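Local coordinates for 2,3-dihydroxybenzoate-AMP ligase (Mycobacterium smegmatis, PDB 5KEI), which belongs to the ANL superfamily of AMP-binding enzymes, in which a large N-terminal part is followed by a smaller C-terminal domain, at residues H129-A132 with E133-F137; E419-N422 with E423-S427; A469-L472 with E473-L477; R522-A526 with H527-D531. All coordinates share one frame; numbering follows the deposited sequence.

Interaction 1. Residues H129-A132 with E133-F137; sequences HRLA and ELTHF
R130 O accepts the N-H of L134 at 3.0 Å, and L131 O and A132 O are bonded in the same i to i+4 fashion by T135 N and H136 N, so the chain enters its helix right after R130. E133 folds back over this entrance. Its chain bends at chi2 (77°), which turns the carboxylate toward the N-cap residue, and OE1 takes R130 N at 2.6 Å on the anti side, slightly out of the carboxylate plane. This is one half of a capping box: a glutamate at the third helical position serves the backbone N-H of the N-cap. The helix, 131-141, joins parallel strands 121-124 and 145-149 of the seven-stranded mixed sheet. H129 packs beside the cap in a T-shaped pair with F137: F137 CE2 stands over one face of the imidazole, 3.5 Å from H129 CE1, with the planes 77° apart. V212 of strand 207-212 touches both side chains. The E133 stem meets the imidazole obliquely, CG 3.6 Å from H129 CD2, while L134 CD2 lies 3.9 Å from H129 CB. The long arginine chain lets R130 NH1 reach back to H129 O and P127 O. T135 OG1 bonds weakly to L131 O.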
loop_
_atom_site.group_PDB
_atom_site.type_symbol
_atom_site.label_atom_id
_atom_site.label_comp_id
_atom_site.label_asym_id
_atom_site.label_seq_id
_atom_site.Cartn_x
_atom_site.Cartn_y
_atom_site.Cartn_z
ATOM N N HIS A 129 0.166 -11.401 6.602
ATOM C CA HIS A 129 1.249 -11.004 7.502
ATOM C C HIS A 129 1.278 -11.901 8.733
ATOM O O HIS A 129 0.227 -12.182 9.317
ATOM C CB HIS A 129 1.093 -9.541 7.942
ATOM C CG HIS A 129 1.360 -8.543 6.855
ATOM N ND1 HIS A 129 0.693 -7.336 6.777
ATOM C CD2 HIS A 129 2.224 -8.565 5.811
ATOM C CE1 HIS A 129 1.133 -6.664 5.727
ATOM N NE2 HIS A 129 2.061 -7.387 5.122
ATOM N N ARG A 130 2.478 -12.335 9.128
ATOM C CA ARG A 130 2.655 -13.148 10.335
ATOM C C ARG A 130 3.524 -12.418 11.363
ATOM O O ARG A 130 3.752 -11.213 11.250
ATOM C CB ARG A 130 3.264 -14.520 9.999
ATOM C CG ARG A 130 2.333 -15.422 9.188
ATOM C CD ARG A 130 1.039 -15.662 9.916
ATOM N NE ARG A 130 0.176 -16.583 9.187
ATOM C CZ ARG A 130 -0.838 -16.207 8.407
ATOM N NH1 ARG A 130 -1.116 -14.913 8.255
ATOM N NH2 ARG A 130 -1.572 -17.126 7.770
ATOM N N LEU A 131 4.012 -13.159 12.358
ATOM C CA LEU A 131 4.709 -12.555 13.484
ATOM C C LEU A 131 5.899 -11.710 13.068
ATOM O O LEU A 131 6.087 -10.616 13.585
ATOM C CB LEU A 131 5.161 -13.626 14.474
ATOM C CG LEU A 131 6.008 -13.093 15.634
ATOM C CD1 LEU A 131 5.215 -12.081 16.445
ATOM C CD2 LEU A 131 6.510 -14.228 16.518
ATOM N N ALA A 132 6.697 -12.197 12.133
ATOM C CA ALA A 132 7.855 -11.432 11.703
ATOM C C ALA A 132 7.441 -10.035 11.184
ATOM O O ALA A 132 7.990 -9.017 11.627
ATOM C CB ALA A 132 8.627 -12.205 10.645
ATOM N N GLU A 133 6.459 -9.995 10.276
ATOM C CA GLU A 133 5.926 -8.731 9.736
ATOM C C GLU A 133 5.368 -7.804 10.824
ATOM O O GLU A 133 5.794 -6.654 10.960
ATOM C CB GLU A 133 4.825 -9.002 8.708
ATOM C CG GLU A 133 5.297 -9.637 7.413
ATOM C CD GLU A 133 5.586 -11.124 7.539
ATOM O OE1 GLU A 133 4.834 -11.836 8.247
ATOM O OE2 GLU A 133 6.567 -11.583 6.917
ATOM N N LEU A 134 4.403 -8.312 11.583
ATOM C CA LEU A 134 3.744 -7.535 12.619
ATOM C C LEU A 134 4.740 -6.995 13.640
ATOM O O LEU A 134 4.615 -5.850 14.101
ATOM C CB LEU A 134 2.664 -8.369 13.319
ATOM C CG LEU A 134 1.375 -8.690 12.535
ATOM C CD1 LEU A 134 0.156 -8.761 13.456
ATOM C CD2 LEU A 134 1.112 -7.719 11.377
ATOM N N THR A 135 5.736 -7.810 13.978
ATOM C CA THR A 135 6.787 -7.404 14.916
ATOM C C THR A 135 7.565 -6.203 14.392
ATOM O O THR A 135 7.732 -5.209 15.091
ATOM C CB THR A 135 7.747 -8.573 15.201
ATOM O OG1 THR A 135 7.152 -9.410 16.192
ATOM C CG2 THR A 135 9.094 -8.088 15.700
ATOM N N HIS A 136 8.020 -6.301 13.153
ATOM C CA HIS A 136 8.704 -5.198 12.493
ATOM C C HIS A 136 7.792 -3.970 12.347
ATOM O O HIS A 136 8.245 -2.846 12.557
ATOM C CB HIS A 136 9.227 -5.659 11.131
ATOM C CG HIS A 136 9.849 -4.566 10.317
ATOM N ND1 HIS A 136 11.093 -4.039 10.606
ATOM C CD2 HIS A 136 9.412 -3.925 9.215
ATOM C CE1 HIS A 136 11.383 -3.107 9.720
ATOM N NE2 HIS A 136 10.385 -3.014 8.860
ATOM N N PHE A 137 6.516 -4.176 12.006
ATOM C CA PHE A 137 5.551 -3.057 11.953
ATOM C C PHE A 137 5.412 -2.351 13.319
ATOM O O PHE A 137 5.462 -1.126 13.386
ATOM C CB PHE A 137 4.169 -3.521 11.460
ATOM C CG PHE A 137 4.163 -4.003 10.028
ATOM C CD1 PHE A 137 5.143 -3.593 9.142
ATOM C CD2 PHE A 137 3.188 -4.873 9.578
ATOM C CE1 PHE A 137 5.154 -4.049 7.826
ATOM C CE2 PHE A 137 3.188 -5.332 8.271
ATOM C CZ PHE A 137 4.180 -4.918 7.393
#

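Interaction 2. Residues E419-N422 with E423-S427; sequences EAAN and ERSFS
A421 and S425 meet where the short helix 419-425 ends; this helix sits in the connection between antiparallel strands 402-407 and 432-440. Of the hydrogen bonds, E423 N to E419 O is nearly straight (170°), and R424 N to A420 O follows at 3.3 Å. At the last turn A421 O is gripped twice from S425, by the backbone N at 2.8 Å and by OG at 2.7 Å. The serine torsion (chi1 -51°) places OG beside its own backbone N, so that both donors reach one carbonyl. Serine thus suits a helix end by adding a second bond to the carbonyl of its last turn, whereas the bond from F426 N to N422 O is weak and the chain then leaves helical geometry.

Among charged groups, E419 OE2 and E423 OE2 are 4.3 Å apart, a pair that would probably be mildly unfavourable; E423 OE1 is held by W483 NE1. R424 extends fully away from the turn, and its NH2 forms a salt bridge with E473, a reach that suits a long basic chain.

The packing between N422 and F426 is alongside, both pointing the same way, with amide and ring planes 64° apart. The N422 amide is positioned by Y415 N, which bonds to OD1, and N422 OD1 also lies 3.4 Å from F426 CE1.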
loop_
_atom_site.group_PDB
_atom_site.type_symbol
_atom_site.label_atom_id
_atom_site.label_comp_id
_atom_site.label_asym_id
_atom_site.label_seq_id
_atom_site.Cartn_x
_atom_site.Cartn_y
_atom_site.Cartn_z
ATOM N N GLU A 419 14.592 6.190 7.558
ATOM C CA GLU A 419 15.544 7.137 6.977
ATOM C C GLU A 419 16.497 6.505 5.943
ATOM O O GLU A 419 16.740 7.094 4.882
ATOM C CB GLU A 419 16.334 7.802 8.102
ATOM C CG GLU A 419 17.352 8.798 7.640
ATOM C CD GLU A 419 18.164 9.364 8.800
ATOM O OE1 GLU A 419 17.878 9.006 9.968
ATOM O OE2 GLU A 419 19.093 10.160 8.538
ATOM N N ALA A 420 17.015 5.310 6.233
ATOM C CA ALA A 420 17.879 4.608 5.282
ATOM C C ALA A 420 17.105 4.241 4.003
ATOM O O ALA A 420 17.591 4.455 2.893
ATOM C CB ALA A 420 18.491 3.363 5.917
ATOM N N ALA A 421 15.898 3.704 4.154
ATOM C CA ALA A 421 15.078 3.385 2.978
ATOM C C ALA A 421 14.738 4.638 2.162
ATOM O O ALA A 421 14.653 4.586 0.934
ATOM C CB ALA A 421 13.814 2.667 3.393
ATOM N N ASN A 422 14.569 5.773 2.834
ATOM C CA ASN A 422 14.247 7.001 2.118
ATOM C C ASN A 422 15.397 7.533 1.274
ATOM O O ASN A 422 15.177 7.918 0.130
ATOM C CB ASN A 422 13.772 8.062 3.092
ATOM C CG ASN A 422 12.400 7.758 3.613
ATOM O OD1 ASN A 422 11.626 7.076 2.937
ATOM N ND2 ASN A 422 12.078 8.246 4.808
ATOM N N GLU A 423 16.614 7.542 1.817
ATOM C CA GLU A 423 17.797 7.893 1.023
ATOM C C GLU A 423 17.883 7.054 -0.236
ATOM O O GLU A 423 18.280 7.531 -1.294
ATOM C CB GLU A 423 19.079 7.704 1.825
ATOM C CG GLU A 423 19.258 8.667 2.978
ATOM C CD GLU A 423 20.589 8.464 3.698
ATOM O OE1 GLU A 423 21.436 7.699 3.168
ATOM O OE2 GLU A 423 20.777 9.074 4.784
ATOM N N ARG A 424 17.479 5.801 -0.107
ATOM C CA ARG A 424 17.642 4.800 -1.161
ATOM C C ARG A 424 16.514 4.833 -2.211
ATOM O O ARG A 424 16.759 4.635 -3.401
ATOM C CB ARG A 424 17.741 3.417 -0.496
ATOM C CG ARG A 424 17.920 2.233 -1.413
ATOM C CD ARG A 424 17.932 0.925 -0.617
ATOM N NE ARG A 424 17.744 -0.250 -1.482
ATOM C CZ ARG A 424 18.725 -0.886 -2.129
ATOM N NH1 ARG A 424 19.988 -0.476 -2.022
ATOM N NH2 ARG A 424 18.446 -1.940 -2.890
ATOM N N SER A 425 15.292 5.130 -1.772
ATOM C CA SER A 425 14.095 4.948 -2.593
ATOM C C SER A 425 13.578 6.206 -3.310
ATOM O O SER A 425 12.644 6.122 -4.108
ATOM C CB SER A 425 12.966 4.388 -1.723
ATOM O OG SER A 425 13.378 3.243 -0.993
ATOM N N PHE A 426 14.166 7.365 -3.026
ATOM C CA PHE A 426 13.695 8.606 -3.631
ATOM C C PHE A 426 14.782 9.395 -4.369
ATOM O O PHE A 426 15.899 9.557 -3.877
ATOM C CB PHE A 426 13.055 9.521 -2.562
ATOM C CG PHE A 426 11.804 8.955 -1.939
ATOM C CD1 PHE A 426 11.877 8.140 -0.825
ATOM C CD2 PHE A 426 10.565 9.235 -2.466
ATOM C CE1 PHE A 426 10.725 7.608 -0.256
ATOM C CE2 PHE A 426 9.412 8.704 -1.901
ATOM C CZ PHE A 426 9.492 7.889 -0.802
ATOM N N SER A 427 14.416 9.855 -5.563
ATOM C CA SER A 427 15.030 10.975 -6.283
ATOM C C SER A 427 15.447 12.165 -5.387
ATOM O O SER A 427 14.826 12.430 -4.357
ATOM C CB SER A 427 14.020 11.433 -7.359
ATOM O OG SER A 427 14.301 12.697 -7.918
#

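Interaction 3. Residues A469-L472 with E473-L477; sequences ALDL and EEHLL
D471 and H475 lie one turn apart on helix 469-477, which follows strand 465-468 directly and belongs to the C-terminal domain of the AMP-binding enzyme family. The D471 carboxylate and the imidazole meet at a slant, their planes 66° apart. With CG anti to the backbone N (chi1 -178°), the D471 side chain leans along the helix to the ring, where OD2 takes a weak, bent bond from H475 NE2 at 3.1 Å. The other ring nitrogen, ND1, is paired with R522 NE, so both nitrogens have a partner, which probably helps fix the ring's rotation even though the NE2 bond is weak. In the backbone, H475 N also bonds D471 O.

E473 is turned quite differently. Its extended chain runs past the end of the A469 carbonyl, CG 3.2 Å from A469 O, and the small A469 CB lies 3.9 Å from OE2. A buried carboxylate needs partners, and OE2 has K549 and A487 N, while OE1 faces R424. L470 crosses the same glutamate, its CD2 4.0 Å from E473 OE1.

L472 and L476 present their branches to L519 of helix 512-521 and to strand 498-505, as leucines facing a domain core would. E474 bends at chi2, its stem passing L470 O at 3.3 Å from CG. Between the two leucines the closest side-chain approach is L472 CD1 to L476 CG, at 4.3 Å.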
loop_
_atom_site.group_PDB
_atom_site.type_symbol
_atom_site.label_atom_id
_atom_site.label_comp_id
_atom_site.label_asym_id
_atom_site.label_seq_id
_atom_site.Cartn_x
_atom_site.Cartn_y
_atom_site.Cartn_z
ATOM N N ALA A 469 21.092 -8.620 -7.471
ATOM C CA ALA A 469 21.758 -7.636 -6.620
ATOM C C ALA A 469 20.748 -6.937 -5.704
ATOM O O ALA A 469 21.004 -6.721 -4.524
ATOM C CB ALA A 469 22.497 -6.612 -7.469
ATOM N N LEU A 470 19.599 -6.596 -6.276
ATOM C CA LEU A 470 18.515 -5.937 -5.557
ATOM C C LEU A 470 18.053 -6.699 -4.320
ATOM O O LEU A 470 17.939 -6.114 -3.252
ATOM C CB LEU A 470 17.323 -5.717 -6.491
ATOM C CG LEU A 470 17.652 -4.839 -7.695
ATOM C CD1 LEU A 470 16.397 -4.621 -8.515
ATOM C CD2 LEU A 470 18.288 -3.510 -7.248
ATOM N N ASP A 471 17.773 -7.992 -4.440
ATOM C CA ASP A 471 17.325 -8.687 -3.247
ATOM C C ASP A 471 18.503 -9.031 -2.316
ATOM O O ASP A 471 18.334 -9.076 -1.094
ATOM C CB ASP A 471 16.520 -9.940 -3.601
ATOM C CG ASP A 471 15.992 -10.667 -2.352
ATOM O OD1 ASP A 471 15.275 -10.036 -1.522
ATOM O OD2 ASP A 471 16.291 -11.875 -2.200
ATOM N N LEU A 472 19.694 -9.241 -2.869
ATOM C CA LEU A 472 20.862 -9.395 -2.013
ATOM C C LEU A 472 21.051 -8.143 -1.153
ATOM O O LEU A 472 21.329 -8.246 0.040
ATOM C CB LEU A 472 22.122 -9.669 -2.838
ATOM C CG LEU A 472 23.412 -9.738 -2.011
ATOM C CD1 LEU A 472 23.271 -10.680 -0.820
ATOM C CD2 LEU A 472 24.589 -10.158 -2.875
ATOM N N GLU A 473 20.898 -6.975 -1.777
ATOM C CA GLU A 473 21.028 -5.685 -1.108
ATOM C C GLU A 473 19.963 -5.494 -0.043
ATOM O O GLU A 473 20.235 -4.950 1.016
ATOM C CB GLU A 473 20.942 -4.539 -2.115
ATOM C CG GLU A 473 22.227 -4.268 -2.846
ATOM C CD GLU A 473 22.019 -3.508 -4.146
ATOM O OE1 GLU A 473 20.959 -2.847 -4.312
ATOM O OE2 GLU A 473 22.929 -3.577 -5.004
ATOM N N GLU A 474 18.742 -5.931 -0.326
ATOM C CA GLU A 474 17.684 -5.792 0.663
ATOM C C GLU A 474 17.988 -6.630 1.913
ATOM O O GLU A 474 17.714 -6.195 3.024
ATOM C CB GLU A 474 16.326 -6.167 0.060
ATOM C CG GLU A 474 15.772 -5.128 -0.929
ATOM C CD GLU A 474 15.500 -3.772 -0.284
ATOM O OE1 GLU A 474 15.200 -3.731 0.933
ATOM O OE2 GLU A 474 15.580 -2.743 -0.996
ATOM N N HIS A 475 18.562 -7.816 1.718
ATOM C CA HIS A 475 18.946 -8.720 2.806
ATOM C C HIS A 475 20.022 -8.123 3.704
ATOM O O HIS A 475 19.978 -8.257 4.929
ATOM C CB HIS A 475 19.478 -10.057 2.246
ATOM C CG HIS A 475 18.416 -11.020 1.803
ATOM N ND1 HIS A 475 17.543 -11.620 2.682
ATOM C CD2 HIS A 475 18.122 -11.517 0.578
ATOM C CE1 HIS A 475 16.743 -12.435 2.015
ATOM N NE2 HIS A 475 17.072 -12.387 0.739
ATOM N N LEU A 476 21.014 -7.498 3.074
ATOM C CA LEU A 476 22.148 -6.922 3.787
ATOM C C LEU A 476 21.699 -5.734 4.615
ATOM O O LEU A 476 22.186 -5.533 5.726
ATOM C CB LEU A 476 23.242 -6.493 2.807
ATOM C CG LEU A 476 24.047 -7.604 2.131
ATOM C CD1 LEU A 476 25.042 -7.004 1.163
ATOM C CD2 LEU A 476 24.761 -8.504 3.152
ATOM N N LEU A 477 20.766 -4.959 4.059
ATOM C CA LEU A 477 20.205 -3.785 4.716
ATOM C C LEU A 477 19.448 -4.119 6.009
ATOM O O LEU A 477 19.293 -3.253 6.861
ATOM C CB LEU A 477 19.283 -3.036 3.746
ATOM C CG LEU A 477 19.990 -2.307 2.595
ATOM C CD1 LEU A 477 19.025 -1.969 1.479
ATOM C CD2 LEU A 477 20.673 -1.055 3.105
#

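Interaction 4. Residues R522-A526 with H527-D531; sequences RGVAA and HSRPD
R529 folds back over V524, A525 and A526 in the loop that follows helix 512-521 of the C-terminal domain. The helix is closed by a Schellman motif at G523, whose positive phi suits glycine, and a type I beta turn, A525 to S528, follows, with S528 N bonding to A525 O at 3.1 Å. Starting at CB, which only grazes A526 O, the arginine runs extended from CG to NE. R529 CG passes A525 O at 3.2 Å, and R529 CD lies 3.9 Å from A526 CA. Next, R529 NE bonds V524 O at 3.2 Å. R529 NH2 reaches V524 O as well, at 3.1 Å, so the guanidinium grips that oxygen side-on with two nitrogens and holds it almost in its own plane. The NH2 bond lies in the carbonyl plane, whereas NE comes from above it. A526 CA sits over one face of the group, and R529 NH1 ends 3.9 Å from A526 CB; the small alanine is consistent with so near an approach. H516 and E520 of the helix touch the arginine as well. H527 brings its ring obliquely to A525, with H527 NE2 3.4 Å from A525 CB. Within the loop, V524 CG1 lies 3.8 Å from S528 CB.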
loop_
_atom_site.group_PDB
_atom_site.type_symbol
_atom_site.label_atom_id
_atom_site.label_comp_id
_atom_site.label_asym_id
_atom_site.label_seq_id
_atom_site.Cartn_x
_atom_site.Cartn_y
_atom_site.Cartn_z
ATOM N N ARG A 522 18.909 -15.668 7.298
ATOM C CA ARG A 522 17.774 -15.147 6.540
ATOM C C ARG A 522 17.407 -16.050 5.361
ATOM O O ARG A 522 16.444 -15.785 4.648
ATOM C CB ARG A 522 18.071 -13.726 6.037
ATOM C CG ARG A 522 18.362 -12.710 7.152
ATOM C CD ARG A 522 18.398 -11.284 6.614
ATOM N NE ARG A 522 17.241 -11.015 5.763
ATOM C CZ ARG A 522 16.060 -10.641 6.237
ATOM N NH1 ARG A 522 15.905 -10.488 7.546
ATOM N NH2 ARG A 522 15.049 -10.419 5.412
ATOM N N GLY A 523 18.189 -17.106 5.148
ATOM C CA GLY A 523 17.893 -18.074 4.108
ATOM C C GLY A 523 18.589 -17.889 2.768
ATOM O O GLY A 523 18.132 -18.414 1.765
ATOM N N VAL A 524 19.689 -17.145 2.738
ATOM C CA VAL A 524 20.450 -16.976 1.500
ATOM C C VAL A 524 21.520 -18.071 1.385
ATOM O O VAL A 524 22.288 -18.297 2.317
ATOM C CB VAL A 524 21.107 -15.579 1.436
ATOM C CG1 VAL A 524 21.729 -15.323 0.065
ATOM C CG2 VAL A 524 20.082 -14.509 1.771
ATOM N N ALA A 525 21.563 -18.759 0.251
ATOM C CA ALA A 525 22.553 -19.819 0.065
ATOM C C ALA A 525 23.927 -19.219 -0.238
ATOM O O ALA A 525 24.047 -18.030 -0.541
ATOM C CB ALA A 525 22.125 -20.764 -1.033
ATOM N N ALA A 526 24.964 -20.046 -0.150
ATOM C CA ALA A 526 26.333 -19.558 -0.266
ATOM C C ALA A 526 26.661 -19.123 -1.689
ATOM O O ALA A 526 27.685 -18.480 -1.922
ATOM C CB ALA A 526 27.314 -20.628 0.202
ATOM N N HIS A 527 25.792 -19.475 -2.635
ATOM C CA HIS A 527 26.011 -19.147 -4.041
ATOM C C HIS A 527 25.496 -17.755 -4.393
ATOM O O HIS A 527 25.583 -17.331 -5.550
ATOM C CB HIS A 527 25.348 -20.187 -4.947
ATOM C CG HIS A 527 23.855 -20.262 -4.808
ATOM N ND1 HIS A 527 23.014 -19.239 -5.191
ATOM C CD2 HIS A 527 23.053 -21.256 -4.352
ATOM C CE1 HIS A 527 21.762 -19.592 -4.965
ATOM N NE2 HIS A 527 21.757 -20.813 -4.458
ATOM N N SER A 528 24.946 -17.065 -3.397
ATOM C CA SER A 528 24.466 -15.703 -3.570
ATOM C C SER A 528 25.012 -14.773 -2.494
ATOM O O SER A 528 24.475 -13.688 -2.274
ATOM C CB SER A 528 22.933 -15.658 -3.560
ATOM O OG SER A 528 22.391 -16.214 -4.743
ATOM N N ARG A 529 26.071 -15.192 -1.814
ATOM C CA ARG A 529 26.658 -14.344 -0.792
ATOM C C ARG A 529 27.832 -13.592 -1.390
ATOM O O ARG A 529 28.462 -14.085 -2.324
ATOM C CB ARG A 529 27.067 -15.173 0.415
ATOM C CG ARG A 529 25.908 -15.922 1.040
ATOM C CD ARG A 529 26.350 -16.645 2.294
ATOM N NE ARG A 529 25.383 -17.657 2.688
ATOM C CZ ARG A 529 25.694 -18.758 3.358
ATOM N NH1 ARG A 529 26.956 -18.980 3.707
ATOM N NH2 ARG A 529 24.748 -19.632 3.671
ATOM N N PRO A 530 28.110 -12.377 -0.888
ATOM C CA PRO A 530 29.171 -11.568 -1.503
ATOM C C PRO A 530 30.542 -12.212 -1.316
ATOM O O PRO A 530 30.796 -12.754 -0.243
ATOM C CB PRO A 530 29.102 -10.229 -0.746
ATOM C CG PRO A 530 27.895 -10.291 0.103
ATOM C CD PRO A 530 27.569 -11.739 0.320
ATOM N N ASP A 531 31.394 -12.148 -2.334
ATOM C CA ASP A 531 32.748 -12.675 -2.239
ATOM C C ASP A 531 33.673 -11.695 -1.503
ATOM O O ASP A 531 34.692 -12.093 -0.917
ATOM C CB ASP A 531 33.315 -12.977 -3.633
ATOM C CG ASP A 531 32.405 -13.872 -4.459
ATOM O OD1 ASP A 531 32.383 -15.103 -4.213
ATOM O OD2 ASP A 531 31.717 -13.337 -5.364
#

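The four contacts come in series along the chain. Interaction 1 sits on helix 131-141 beside the seven-stranded sheet of the N-terminal part, with its centre about 22 Å from that of interaction 2 and 19 Å from that of interaction 3, touching neither. Interactions 2 and 3, centres about 14 Å apart, do meet: a salt bridge joins helix 419-425, which connects strands 402-407 and 432-440, to helix 469-477 of the C-terminal domain. Interactions 3 and 4 both belong to that domain and lie closest, about 10 Å between centres. There H475 meets the 522-531 loop through a probable hydrogen bond to R522 and packing on V524.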